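Local coordinates for protein importin subunit beta-1 (Saccharomyces cerevisiae, PDB 3ND2) that carries proteins into the nucleus as the importin beta subunit, pairing with importin alpha, which recognises the classical nuclear localization signal of the cargo, at residues A243-L248 with A269-T274; K281-T286 with W345-S350; P327-L332 with A353-F358; N331-Q336 with R386-M391; E338-D343 with S424-E429. All coordinates share one frame; numbering follows the deposited sequence.

Contact 1: residues A243-L248 with A269-T274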
# COMPACT_ATOMS: atom_id res chain seq x y z
N ALA A 243 -0.84 16.60 -19.89
CA ALA A 243 0.49 16.05 -19.67
C ALA A 243 1.49 17.12 -19.20
O ALA A 243 2.32 16.85 -18.33
CB ALA A 243 1.00 15.36 -20.95
N ALA A 244 1.39 18.32 -19.76
CA ALA A 244 2.22 19.43 -19.30
C ALA A 244 1.89 19.82 -17.86
O ALA A 244 2.80 20.06 -17.07
CB ALA A 244 2.09 20.61 -20.24
N PHE A 245 0.60 19.87 -17.52
CA PHE A 245 0.19 20.14 -16.14
C PHE A 245 0.63 19.01 -15.23
O PHE A 245 1.05 19.25 -14.10
CB PHE A 245 -1.33 20.43 -15.99
CG PHE A 245 -1.72 21.82 -16.43
CD1 PHE A 245 -1.38 22.93 -15.65
CD2 PHE A 245 -2.40 22.03 -17.62
CE1 PHE A 245 -1.70 24.23 -16.06
CE2 PHE A 245 -2.74 23.32 -18.04
CZ PHE A 245 -2.39 24.43 -17.26
N GLY A 246 0.55 17.78 -15.74
CA GLY A 246 1.13 16.60 -15.09
C GLY A 246 2.61 16.73 -14.76
O GLY A 246 3.03 16.35 -13.67
N CYS A 247 3.39 17.27 -15.69
CA CYS A 247 4.81 17.52 -15.43
C CYS A 247 5.01 18.59 -14.37
O CYS A 247 5.90 18.45 -13.53
CB CYS A 247 5.55 17.90 -16.70
SG CYS A 247 5.71 16.48 -17.76
N LEU A 248 4.18 19.64 -14.41
CA LEU A 248 4.22 20.73 -13.43
C LEU A 248 3.95 20.21 -12.03
O LEU A 248 4.61 20.62 -11.07
CB LEU A 248 3.27 21.88 -13.78
CG LEU A 248 3.62 22.78 -14.99
CD1 LEU A 248 2.54 23.83 -15.26
CD2 LEU A 248 4.98 23.45 -14.85
N ALA A 269 -0.85 32.23 -11.69
CA ALA A 269 -1.93 32.76 -12.51
C ALA A 269 -2.42 31.74 -13.53
O ALA A 269 -3.63 31.62 -13.74
CB ALA A 269 -1.49 34.06 -13.21
N LEU A 270 -1.49 31.02 -14.14
CA LEU A 270 -1.79 30.00 -15.15
C LEU A 270 -2.67 28.89 -14.57
O LEU A 270 -3.76 28.63 -15.07
CB LEU A 270 -0.49 29.40 -15.69
CG LEU A 270 -0.32 28.72 -17.06
CD1 LEU A 270 0.51 27.47 -16.89
CD2 LEU A 270 -1.62 28.37 -17.77
N THR A 271 -2.18 28.25 -13.51
CA THR A 271 -2.88 27.11 -12.92
C THR A 271 -4.25 27.48 -12.34
O THR A 271 -5.18 26.67 -12.39
CB THR A 271 -2.02 26.40 -11.85
OG1 THR A 271 -1.68 27.33 -10.81
CG2 THR A 271 -0.74 25.82 -12.49
N ILE A 272 -4.38 28.69 -11.82
CA ILE A 272 -5.64 29.16 -11.25
C ILE A 272 -6.66 29.54 -12.33
O ILE A 272 -7.86 29.40 -12.13
CB ILE A 272 -5.41 30.30 -10.23
CG1 ILE A 272 -4.62 29.76 -9.04
CG2 ILE A 272 -6.73 30.93 -9.76
CD1 ILE A 272 -4.15 30.82 -8.09
N ALA A 273 -6.17 30.04 -13.46
CA ALA A 273 -7.04 30.40 -14.58
C ALA A 273 -7.63 29.18 -15.29
O ALA A 273 -8.83 29.15 -15.60
CB ALA A 273 -6.31 31.32 -15.57
N THR A 274 -6.80 28.17 -15.55
CA THR A 274 -7.26 26.96 -16.26
C THR A 274 -7.99 25.96 -15.35
O THR A 274 -8.49 24.93 -15.80
CB THR A 274 -6.14 26.31 -17.15
OG1 THR A 274 -6.06 24.90 -16.92
CG2 THR A 274 -4.79 26.95 -16.88
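Phe245 reaches out from helix 238-255 and meets the last turn of helix 260-273 with the outer end of its ring. Its CE1 has CD1 of Leu270 at 4.0 Å, and the methyl CG2 of Thr271 lies at the ring's edge, near its plane, 4.0 Å from that same CE1. Thr274 also borders this end of the ring, but the model sets its side chain too near the carbonyl oxygen of Leu270, so its approach is doubtful. One turn after Phe245, Leu248 adds a lighter touch, its CD1 4.5 Å from Leu270 CD1. The two helices belong to HEAT repeats 6 and 7, which makes this a seam between neighbouring repeats of the solenoid. Their short segments come no nearer than 12.6 Å between axes and run at 127° to each other, a wide gap that a long aromatic side chain is well suited to span. Thr271 suits its buried place: at chi1 59° OG1 bonds back to Leu267 O of its own helix and also takes Trp290 NE1, while CG2, anti to the carbonyl carbon, meets the ring. Around this, Met285 and Thr286 of helix 280-306 also pack on Phe245, and Val229 of helix 219-233 on Leu248.

Contact 2: residues K281-T286 with W345-S350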
# COMPACT_ATOMS: atom_id res chain seq x y z
N LYS A 281 -10.34 16.76 -17.53
CA LYS A 281 -9.01 16.28 -17.21
C LYS A 281 -7.93 17.36 -17.06
O LYS A 281 -7.04 17.22 -16.23
CB LYS A 281 -8.56 15.18 -18.18
CG LYS A 281 -7.74 14.09 -17.48
CD LYS A 281 -8.56 13.42 -16.35
CE LYS A 281 -7.65 12.79 -15.27
NZ LYS A 281 -8.43 12.05 -14.22
N VAL A 282 -8.03 18.44 -17.84
CA VAL A 282 -7.09 19.57 -17.70
C VAL A 282 -7.37 20.34 -16.41
O VAL A 282 -6.45 20.64 -15.65
CB VAL A 282 -7.10 20.52 -18.95
CG1 VAL A 282 -6.32 21.81 -18.70
CG2 VAL A 282 -6.55 19.80 -20.17
N ALA A 283 -8.65 20.62 -16.16
CA ALA A 283 -9.09 21.23 -14.90
C ALA A 283 -8.70 20.37 -13.67
O ALA A 283 -8.35 20.92 -12.63
CB ALA A 283 -10.57 21.47 -14.93
N SER A 284 -8.73 19.04 -13.83
CA SER A 284 -8.29 18.09 -12.80
C SER A 284 -6.81 18.15 -12.49
O SER A 284 -6.41 18.02 -11.33
CB SER A 284 -8.61 16.66 -13.22
OG SER A 284 -9.96 16.35 -12.98
N MET A 285 -6.00 18.31 -13.54
CA MET A 285 -4.55 18.39 -13.41
C MET A 285 -4.06 19.64 -12.67
O MET A 285 -3.11 19.56 -11.90
CB MET A 285 -3.86 18.29 -14.78
CG MET A 285 -3.66 16.88 -15.35
SD MET A 285 -2.97 15.58 -14.28
CE MET A 285 -1.70 16.45 -13.39
N THR A 286 -4.71 20.78 -12.92
CA THR A 286 -4.42 22.03 -12.18
C THR A 286 -4.83 21.94 -10.70
O THR A 286 -4.17 22.49 -9.83
CB THR A 286 -5.09 23.29 -12.83
OG1 THR A 286 -6.51 23.16 -12.77
CG2 THR A 286 -4.68 23.44 -14.26
N TRP A 345 -13.90 8.73 -11.61
CA TRP A 345 -13.26 9.95 -11.11
C TRP A 345 -13.40 11.12 -12.08
O TRP A 345 -13.33 10.96 -13.31
CB TRP A 345 -11.79 9.69 -10.79
CG TRP A 345 -11.11 10.78 -9.96
CD1 TRP A 345 -10.49 11.90 -10.43
CD2 TRP A 345 -10.96 10.81 -8.53
NE1 TRP A 345 -9.98 12.64 -9.39
CE2 TRP A 345 -10.25 11.99 -8.21
CE3 TRP A 345 -11.37 9.96 -7.50
CZ2 TRP A 345 -9.93 12.34 -6.89
CZ3 TRP A 345 -11.06 10.31 -6.18
CH2 TRP A 345 -10.34 11.50 -5.90
N ASN A 346 -13.58 12.31 -11.52
CA ASN A 346 -13.73 13.54 -12.28
C ASN A 346 -13.30 14.71 -11.41
O ASN A 346 -13.10 14.55 -10.20
CB ASN A 346 -15.17 13.72 -12.76
CG ASN A 346 -16.17 13.73 -11.61
OD1 ASN A 346 -16.36 14.72 -10.94
ND2 ASN A 346 -16.82 12.60 -11.39
N VAL A 347 -13.18 15.89 -12.03
CA VAL A 347 -12.71 17.12 -11.39
C VAL A 347 -13.42 17.47 -10.07
O VAL A 347 -12.78 17.98 -9.14
CB VAL A 347 -12.73 18.32 -12.39
CG1 VAL A 347 -14.14 18.78 -12.67
CG2 VAL A 347 -11.88 19.47 -11.88
N SER A 348 -14.71 17.20 -9.97
CA SER A 348 -15.45 17.49 -8.73
C SER A 348 -14.89 16.70 -7.54
O SER A 348 -14.91 17.18 -6.41
CB SER A 348 -16.94 17.23 -8.90
OG SER A 348 -17.23 15.85 -8.85
N MET A 349 -14.37 15.50 -7.80
CA MET A 349 -13.72 14.65 -6.79
C MET A 349 -12.30 15.14 -6.47
O MET A 349 -11.86 15.05 -5.32
CB MET A 349 -13.67 13.19 -7.25
CG MET A 349 -15.04 12.56 -7.50
SD MET A 349 -14.97 10.80 -7.85
CE MET A 349 -16.71 10.44 -8.12
N SER A 350 -11.61 15.62 -7.51
CA SER A 350 -10.30 16.27 -7.39
C SER A 350 -10.41 17.49 -6.48
O SER A 350 -9.59 17.68 -5.59
CB SER A 350 -9.79 16.74 -8.75
OG SER A 350 -9.13 15.71 -9.46
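Ser284 and Val347 bring the two backbones close together, their CA atoms 4.7 Å apart, where the first turn of helix 347-362 sits against helix 280-306. Such an approach suits small residues. The hydroxyl OG of Ser284 lies only 3.3 Å from Val347 CA; its polar need is met within its own helix, by Asp280 O. Val347 lays CG2, anti to its own N, along the Ala283-Ser284 backbone, 3.9 Å from Ala283 CB, a methyl that fits beside the small alanine. A turn later Ser350 faces the same serine, the two OG atoms 3.7 Å apart. Ser350 OG takes the indole N-H of Trp345, with NE1 at 3.2 Å, an angle of 159° and the acceptor near the ring plane; Met349 CB sits over the centre of one indole face, so the ring is held both at its N-H and over a face. On the exposed side the ammonium NZ of Lys281 approaches Trp345 CD1 to 4.3 Å. Asn346 is the N-cap of helix 347-362: its OD1 receives Ser348 OG and, weakly, Ser348 N. The arrangement is that of consecutive HEAT repeats, here 7 and 8, stacked side by side in a superhelical solenoid.

Contact 3: residues P327-L332 with A353-F358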
# COMPACT_ATOMS: atom_id res chain seq x y z
N PRO A 327 -12.34 29.53 -3.98
CA PRO A 327 -13.60 29.74 -4.71
C PRO A 327 -13.69 28.94 -6.01
O PRO A 327 -14.78 28.50 -6.39
CB PRO A 327 -13.60 31.25 -4.98
CG PRO A 327 -12.75 31.81 -3.91
CD PRO A 327 -11.65 30.82 -3.74
N ASN A 328 -12.56 28.75 -6.70
CA ASN A 328 -12.49 27.87 -7.87
C ASN A 328 -12.68 26.39 -7.52
O ASN A 328 -13.34 25.67 -8.27
CB ASN A 328 -11.18 28.08 -8.65
CG ASN A 328 -11.18 29.38 -9.45
OD1 ASN A 328 -11.82 30.36 -9.08
ND2 ASN A 328 -10.45 29.39 -10.55
N LEU A 329 -12.13 25.94 -6.39
CA LEU A 329 -12.42 24.59 -5.87
C LEU A 329 -13.90 24.39 -5.57
O LEU A 329 -14.47 23.34 -5.87
CB LEU A 329 -11.60 24.27 -4.61
CG LEU A 329 -10.07 24.20 -4.66
CD1 LEU A 329 -9.53 23.84 -3.28
CD2 LEU A 329 -9.57 23.23 -5.73
N LEU A 330 -14.53 25.40 -4.98
CA LEU A 330 -15.94 25.33 -4.60
C LEU A 330 -16.88 25.19 -5.80
O LEU A 330 -17.80 24.38 -5.77
CB LEU A 330 -16.33 26.53 -3.73
CG LEU A 330 -15.71 26.51 -2.32
CD1 LEU A 330 -16.03 27.79 -1.56
CD2 LEU A 330 -16.13 25.27 -1.53
N ASN A 331 -16.64 25.98 -6.84
CA ASN A 331 -17.40 25.90 -8.08
C ASN A 331 -17.23 24.56 -8.79
O ASN A 331 -18.16 24.08 -9.44
CB ASN A 331 -17.03 27.04 -9.04
CG ASN A 331 -17.58 28.40 -8.59
OD1 ASN A 331 -18.42 28.49 -7.68
ND2 ASN A 331 -17.11 29.46 -9.25
N LEU A 332 -16.05 23.96 -8.69
CA LEU A 332 -15.79 22.68 -9.35
C LEU A 332 -16.53 21.51 -8.72
O LEU A 332 -16.86 20.54 -9.41
CB LEU A 332 -14.29 22.40 -9.45
CG LEU A 332 -13.49 23.29 -10.41
CD1 LEU A 332 -12.00 23.03 -10.31
CD2 LEU A 332 -13.98 23.16 -11.85
N ALA A 353 -11.08 16.67 -2.76
CA ALA A 353 -9.78 16.23 -2.22
C ALA A 353 -8.77 17.35 -1.98
O ALA A 353 -8.05 17.35 -0.98
CB ALA A 353 -9.17 15.17 -3.11
N CYS A 354 -8.70 18.30 -2.91
CA CYS A 354 -7.82 19.46 -2.78
C CYS A 354 -8.28 20.37 -1.65
O CYS A 354 -7.47 20.93 -0.91
CB CYS A 354 -7.80 20.24 -4.08
SG CYS A 354 -6.60 21.55 -4.13
N LEU A 355 -9.59 20.52 -1.53
CA LEU A 355 -10.18 21.34 -0.50
C LEU A 355 -9.88 20.81 0.90
O LEU A 355 -9.61 21.59 1.81
CB LEU A 355 -11.69 21.44 -0.75
CG LEU A 355 -12.52 22.46 0.02
CD1 LEU A 355 -12.09 23.89 -0.32
CD2 LEU A 355 -13.98 22.22 -0.32
N GLN A 356 -9.93 19.48 1.05
CA GLN A 356 -9.56 18.78 2.29
C GLN A 356 -8.11 19.02 2.65
O GLN A 356 -7.78 19.18 3.82
CB GLN A 356 -9.77 17.27 2.15
CG GLN A 356 -11.16 16.81 2.54
CD GLN A 356 -11.59 15.50 1.89
OE1 GLN A 356 -10.87 14.50 1.94
NE2 GLN A 356 -12.78 15.50 1.29
N LEU A 357 -7.25 19.01 1.63
CA LEU A 357 -5.83 19.28 1.80
C LEU A 357 -5.55 20.73 2.21
O LEU A 357 -4.67 21.00 3.03
CB LEU A 357 -5.07 18.90 0.53
CG LEU A 357 -4.78 17.42 0.27
CD1 LEU A 357 -4.33 17.20 -1.16
CD2 LEU A 357 -3.75 16.86 1.25
N PHE A 358 -6.30 21.66 1.63
CA PHE A 358 -6.27 23.08 2.01
C PHE A 358 -6.70 23.31 3.46
O PHE A 358 -6.14 24.17 4.16
CB PHE A 358 -7.21 23.89 1.10
CG PHE A 358 -6.53 24.63 -0.00
CD1 PHE A 358 -6.14 25.95 0.17
CD2 PHE A 358 -6.30 24.02 -1.24
CE1 PHE A 358 -5.50 26.66 -0.85
CE2 PHE A 358 -5.66 24.73 -2.28
CZ PHE A 358 -5.27 26.04 -2.07
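Leu329 is the bump of this contact: its forked end pushes into a hollow on helix 347-362 bordered by Cys354, Leu355 and Phe358. One prong, CD1, lies 3.8 Å from the backbone N of Leu355 and 3.8 Å from Phe358 CD2, with CD1 of Leu355 beside it at 3.9 Å. Both methyls, CD1 and CD2, touch the sulfur of Cys354, each 3.8 Å from SG, and CD2 also rests against Cys354 CB. Cysteine suits this wall of the hollow, since SG is compact and apolar enough to serve both Leu329 and also Val287 of helix 280-306. Beside it a bump meets another bump: Leu330 and Leu355 cross at about a right angle, their CD2 methyls 3.9 Å apart. With CG of Leu355 anti to its backbone N (chi1 -168°) and the fork turned by chi2, CD1 faces Leu329 and CD2 faces Leu330. An alanine at Leu329 is likely to open a gap beside Cys354 and Leu355 and take one neighbour from the Phe358 ring. Phe358 also lies against Ser321 and Val325 of the partner helix, so the packing extends past the short segments. Those segments pass 10.0 Å apart between axes at 145°, roughly antiparallel: the paired helices of a HEAT hairpin, here the inside of repeat 8.

Contact 4: residues N331-Q336 with R386-M391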
# COMPACT_ATOMS: atom_id res chain seq x y z
N ASN A 331 -16.64 25.98 -6.84
CA ASN A 331 -17.40 25.90 -8.08
C ASN A 331 -17.23 24.56 -8.79
O ASN A 331 -18.16 24.08 -9.44
CB ASN A 331 -17.03 27.04 -9.04
CG ASN A 331 -17.58 28.40 -8.59
OD1 ASN A 331 -18.42 28.49 -7.68
ND2 ASN A 331 -17.11 29.46 -9.25
N LEU A 332 -16.05 23.96 -8.69
CA LEU A 332 -15.79 22.68 -9.35
C LEU A 332 -16.53 21.51 -8.72
O LEU A 332 -16.86 20.54 -9.41
CB LEU A 332 -14.29 22.40 -9.45
CG LEU A 332 -13.49 23.29 -10.41
CD1 LEU A 332 -12.00 23.03 -10.31
CD2 LEU A 332 -13.98 23.16 -11.85
N LEU A 333 -16.82 21.62 -7.43
CA LEU A 333 -17.62 20.63 -6.71
C LEU A 333 -18.97 20.36 -7.38
O LEU A 333 -19.55 19.29 -7.20
CB LEU A 333 -17.87 21.08 -5.26
CG LEU A 333 -16.73 21.28 -4.26
CD1 LEU A 333 -17.31 21.86 -2.99
CD2 LEU A 333 -16.00 19.98 -3.96
N THR A 334 -19.45 21.33 -8.17
CA THR A 334 -20.74 21.23 -8.87
C THR A 334 -20.65 20.52 -10.23
O THR A 334 -21.61 20.55 -11.01
CB THR A 334 -21.44 22.61 -9.04
OG1 THR A 334 -20.66 23.46 -9.90
CG2 THR A 334 -21.63 23.30 -7.69
N ARG A 335 -19.51 19.88 -10.50
CA ARG A 335 -19.30 19.11 -11.73
C ARG A 335 -19.39 17.59 -11.53
O ARG A 335 -18.61 16.82 -12.14
CB ARG A 335 -17.95 19.46 -12.35
CG ARG A 335 -17.85 20.86 -12.91
CD ARG A 335 -16.70 20.91 -13.89
NE ARG A 335 -16.38 22.28 -14.30
CZ ARG A 335 -15.32 22.60 -15.03
NH1 ARG A 335 -14.46 21.66 -15.42
NH2 ARG A 335 -15.10 23.87 -15.35
N GLN A 336 -20.32 17.15 -10.69
CA GLN A 336 -20.56 15.72 -10.44
C GLN A 336 -21.08 15.03 -11.70
O GLN A 336 -21.66 15.68 -12.58
CB GLN A 336 -21.56 15.51 -9.30
CG GLN A 336 -21.33 16.34 -8.04
CD GLN A 336 -22.03 17.69 -8.08
OE1 GLN A 336 -22.20 18.29 -9.14
NE2 GLN A 336 -22.44 18.19 -6.92
N ARG A 386 -26.61 21.40 -3.49
CA ARG A 386 -26.82 20.85 -2.16
C ARG A 386 -25.78 19.79 -1.82
O ARG A 386 -25.33 19.73 -0.68
CB ARG A 386 -28.23 20.30 -1.99
CG ARG A 386 -29.30 21.34 -2.12
CD ARG A 386 -30.65 20.83 -1.69
NE ARG A 386 -31.02 19.54 -2.27
CZ ARG A 386 -31.58 19.37 -3.47
NH1 ARG A 386 -31.85 20.42 -4.24
NH2 ARG A 386 -31.88 18.15 -3.89
N GLU A 387 -25.39 18.98 -2.80
CA GLU A 387 -24.36 17.95 -2.58
C GLU A 387 -22.99 18.61 -2.42
O GLU A 387 -22.20 18.18 -1.57
CB GLU A 387 -24.35 16.93 -3.73
CG GLU A 387 -23.43 15.72 -3.54
CD GLU A 387 -21.95 16.01 -3.87
OE1 GLU A 387 -21.67 17.04 -4.53
OE2 GLU A 387 -21.08 15.21 -3.48
N ALA A 388 -22.72 19.63 -3.23
CA ALA A 388 -21.49 20.42 -3.13
C ALA A 388 -21.33 21.07 -1.74
O ALA A 388 -20.23 21.08 -1.18
CB ALA A 388 -21.47 21.46 -4.22
N ALA A 389 -22.42 21.59 -1.18
CA ALA A 389 -22.42 22.16 0.18
C ALA A 389 -22.06 21.13 1.27
O ALA A 389 -21.36 21.47 2.23
CB ALA A 389 -23.76 22.83 0.50
N VAL A 390 -22.52 19.89 1.14
CA VAL A 390 -22.21 18.87 2.14
C VAL A 390 -20.78 18.35 1.95
O VAL A 390 -20.08 18.11 2.93
CB VAL A 390 -23.18 17.67 2.11
CG1 VAL A 390 -23.47 17.20 3.52
CG2 VAL A 390 -24.47 18.04 1.45
N MET A 391 -20.37 18.17 0.70
CA MET A 391 -18.99 17.86 0.39
C MET A 391 -18.05 18.90 1.01
O MET A 391 -17.14 18.56 1.77
CB MET A 391 -18.77 17.79 -1.13
CG MET A 391 -17.39 17.27 -1.51
SD MET A 391 -17.15 15.58 -0.90
CE MET A 391 -18.12 14.64 -2.08
O HOH W 1 -19.00 17.54 -5.24
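Leu333 and Ala388 form the dense part of the contact, where the type I turn Leu332-Arg335 at the end of helix 317-332 lies against helix 383-395. Alanine is small enough to let the backbone in: its CB touches Leu333 CB at 3.8 Å, and Leu333 CD1 rests 3.5 Å from Ala388 O. The other leucine methyl, CD2, reaches Met391 CG at 3.9 Å. Thr334 adds its methyl CG2, 3.9 Å from Ala388 CB; its hydroxyl points elsewhere, bonding to Asn331 O, which also takes Thr334 N, fixing the rotation that presents the methyl. The other side is polar and bridged by a water. There Gln336 and Glu387 lie alongside, heading opposite ways; the bend of Gln336 at chi2 (89°) turns NE2 to Glu387 OE1, a nearly straight bond of 2.8 Å (165°) on the anti side, somewhat out of the carboxylate plane, with the amide turned 65° from it. A water donates both to Leu333 O and, at 2.8 Å, to OE1, so two donors grip that oxygen while OE2 has Thr430 OG1. A leucine in place of Gln336 would probably leave Glu387 OE1 with the water but without its amide donor. Arg384 NH1 binds the carbonyls of Thr334 and Gln336. The whole is an inter-repeat junction of the solenoid, the interhelical turn of HEAT 8 seated on HEAT 9.

Contact 5: residues E338-D343 with S424-E429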
# COMPACT_ATOMS: atom_id res chain seq x y z
N GLU A 338 -23.65 13.00 -13.94
CA GLU A 338 -25.12 12.99 -13.98
C GLU A 338 -25.70 11.68 -13.42
O GLU A 338 -26.69 11.69 -12.68
CB GLU A 338 -25.65 13.25 -15.40
CG GLU A 338 -26.09 14.68 -15.66
CD GLU A 338 -27.26 15.12 -14.79
OE1 GLU A 338 -28.29 14.41 -14.75
OE2 GLU A 338 -27.15 16.18 -14.14
N ASP A 339 -25.08 10.57 -13.80
CA ASP A 339 -25.45 9.25 -13.34
C ASP A 339 -25.00 9.06 -11.88
O ASP A 339 -23.80 9.10 -11.60
CB ASP A 339 -24.83 8.18 -14.25
CG ASP A 339 -25.30 6.75 -13.93
OD1 ASP A 339 -26.09 6.53 -12.98
OD2 ASP A 339 -24.85 5.83 -14.65
N PRO A 340 -25.97 8.87 -10.96
CA PRO A 340 -25.63 8.67 -9.54
C PRO A 340 -24.89 7.36 -9.25
O PRO A 340 -24.39 7.18 -8.14
CB PRO A 340 -26.99 8.69 -8.85
CG PRO A 340 -27.96 8.28 -9.89
CD PRO A 340 -27.43 8.83 -11.18
N GLU A 341 -24.80 6.48 -10.25
CA GLU A 341 -24.14 5.18 -10.09
C GLU A 341 -22.85 5.05 -10.92
O GLU A 341 -22.36 3.94 -11.15
CB GLU A 341 -25.13 4.06 -10.43
CG GLU A 341 -26.40 4.09 -9.59
CD GLU A 341 -27.38 2.98 -9.93
OE1 GLU A 341 -27.46 2.56 -11.10
OE2 GLU A 341 -28.08 2.52 -9.00
N ASP A 342 -22.29 6.20 -11.33
CA ASP A 342 -21.19 6.26 -12.30
C ASP A 342 -19.79 6.11 -11.69
O ASP A 342 -18.89 5.58 -12.35
CB ASP A 342 -21.28 7.55 -13.13
CG ASP A 342 -20.18 7.68 -14.18
OD1 ASP A 342 -19.74 6.66 -14.77
OD2 ASP A 342 -19.75 8.82 -14.44
N ASP A 343 -19.60 6.60 -10.47
CA ASP A 343 -18.37 6.36 -9.69
C ASP A 343 -17.04 6.83 -10.27
O ASP A 343 -16.12 7.14 -9.50
CB ASP A 343 -18.23 4.87 -9.35
CG ASP A 343 -18.50 4.58 -7.89
OD1 ASP A 343 -18.15 3.46 -7.45
OD2 ASP A 343 -19.05 5.46 -7.19
N SER A 424 -32.30 13.54 -3.97
CA SER A 424 -31.13 13.21 -4.76
C SER A 424 -30.26 12.17 -4.06
O SER A 424 -29.88 12.35 -2.90
CB SER A 424 -30.30 14.46 -5.06
OG SER A 424 -29.10 14.14 -5.73
N LEU A 425 -29.97 11.09 -4.78
CA LEU A 425 -29.14 10.00 -4.27
C LEU A 425 -27.76 10.54 -3.90
O LEU A 425 -27.25 10.22 -2.83
CB LEU A 425 -29.07 8.85 -5.30
CG LEU A 425 -28.04 7.71 -5.28
CD1 LEU A 425 -27.90 7.05 -3.92
CD2 LEU A 425 -28.39 6.65 -6.32
N GLN A 426 -27.21 11.37 -4.78
CA GLN A 426 -25.89 12.00 -4.59
C GLN A 426 -25.78 12.80 -3.29
O GLN A 426 -24.76 12.72 -2.61
CB GLN A 426 -25.55 12.91 -5.77
CG GLN A 426 -25.40 12.19 -7.10
CD GLN A 426 -26.67 12.20 -7.94
OE1 GLN A 426 -27.78 12.30 -7.42
NE2 GLN A 426 -26.50 12.10 -9.26
N VAL A 427 -26.83 13.57 -2.98
CA VAL A 427 -26.89 14.37 -1.76
C VAL A 427 -26.87 13.46 -0.53
O VAL A 427 -26.13 13.72 0.42
CB VAL A 427 -28.15 15.30 -1.73
CG1 VAL A 427 -28.24 16.06 -0.42
CG2 VAL A 427 -28.16 16.27 -2.90
N LYS A 428 -27.68 12.41 -0.54
CA LYS A 428 -27.78 11.52 0.62
C LYS A 428 -26.49 10.72 0.82
O LYS A 428 -26.02 10.53 1.95
CB LYS A 428 -28.99 10.59 0.49
CG LYS A 428 -30.33 11.31 0.55
CD LYS A 428 -31.51 10.35 0.59
CE LYS A 428 -31.70 9.61 -0.73
NZ LYS A 428 -32.88 8.70 -0.68
N GLU A 429 -25.91 10.26 -0.27
CA GLU A 429 -24.63 9.58 -0.24
C GLU A 429 -23.55 10.43 0.42
O GLU A 429 -22.88 9.97 1.35
CB GLU A 429 -24.21 9.23 -1.66
CG GLU A 429 -22.90 8.51 -1.73
CD GLU A 429 -22.57 8.07 -3.12
OE1 GLU A 429 -23.36 8.37 -4.04
OE2 GLU A 429 -21.52 7.43 -3.29
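Pro340 rests on Leu425 and Gln426, joining the acid-rich loop between the two helices of HEAT 8 to the start of helix 425-441 in HEAT 10, so that the loop reaches past repeat 9 along the solenoid. In importin beta this acidic loop is a known element of repeat 8. On the HEAT 10 side, Ser424 holds the N-cap position, and its OG gives a weak bond to Gln426 OE1. Leu425 follows, CG anti to its backbone N (chi1 164°), and its CD2 meets Pro340 CB at 3.5 Å, the side chains crossing at about a right angle; Val469 of helix 467-484 lies against it too. Gln426 bends at chi2 (95°), which brings its amide to the proline, NE2 3.5 Å from Pro340 CB. The same NE2 lies 3.4 Å from Glu338 O. A turn later Glu429 stretches toward the loop, its OE2 5.0 Å from Asp343 OD2; the salt bridge of Asp343 to Lys468 probably eases this pairing of like charges. Proline suits the second place of the type I turn from Asp339 to Asp342, which is stiffened by an Asx turn: Asp339 OD1 accepts Glu341 N at 3.0 Å from above the carboxylate plane.

How the contacts relate
Contacts 1, 2 and 3 are buried, contact 4 is partly so, and contact 5 lies at the surface; the chemistry follows. Contacts 1 and 3 are mainly apolar, with no hydrogen bond across, yet contact 3 closes one repeat internally whereas contact 1 joins two. Contact 2 trades bulk for small residues, allowing a closer backbone approach. Its helix 347-362 also serves contact 3, and helix 317-332 leads from contact 3 into contact 4, the two sharing Asn331 and Leu332. There a direct amide-carboxylate bond and a water appear. Contacts 4 and 5 touch through Glu387 and Gln426, while contact 5 sets a proline against a leucine and an amide among acidic side chains.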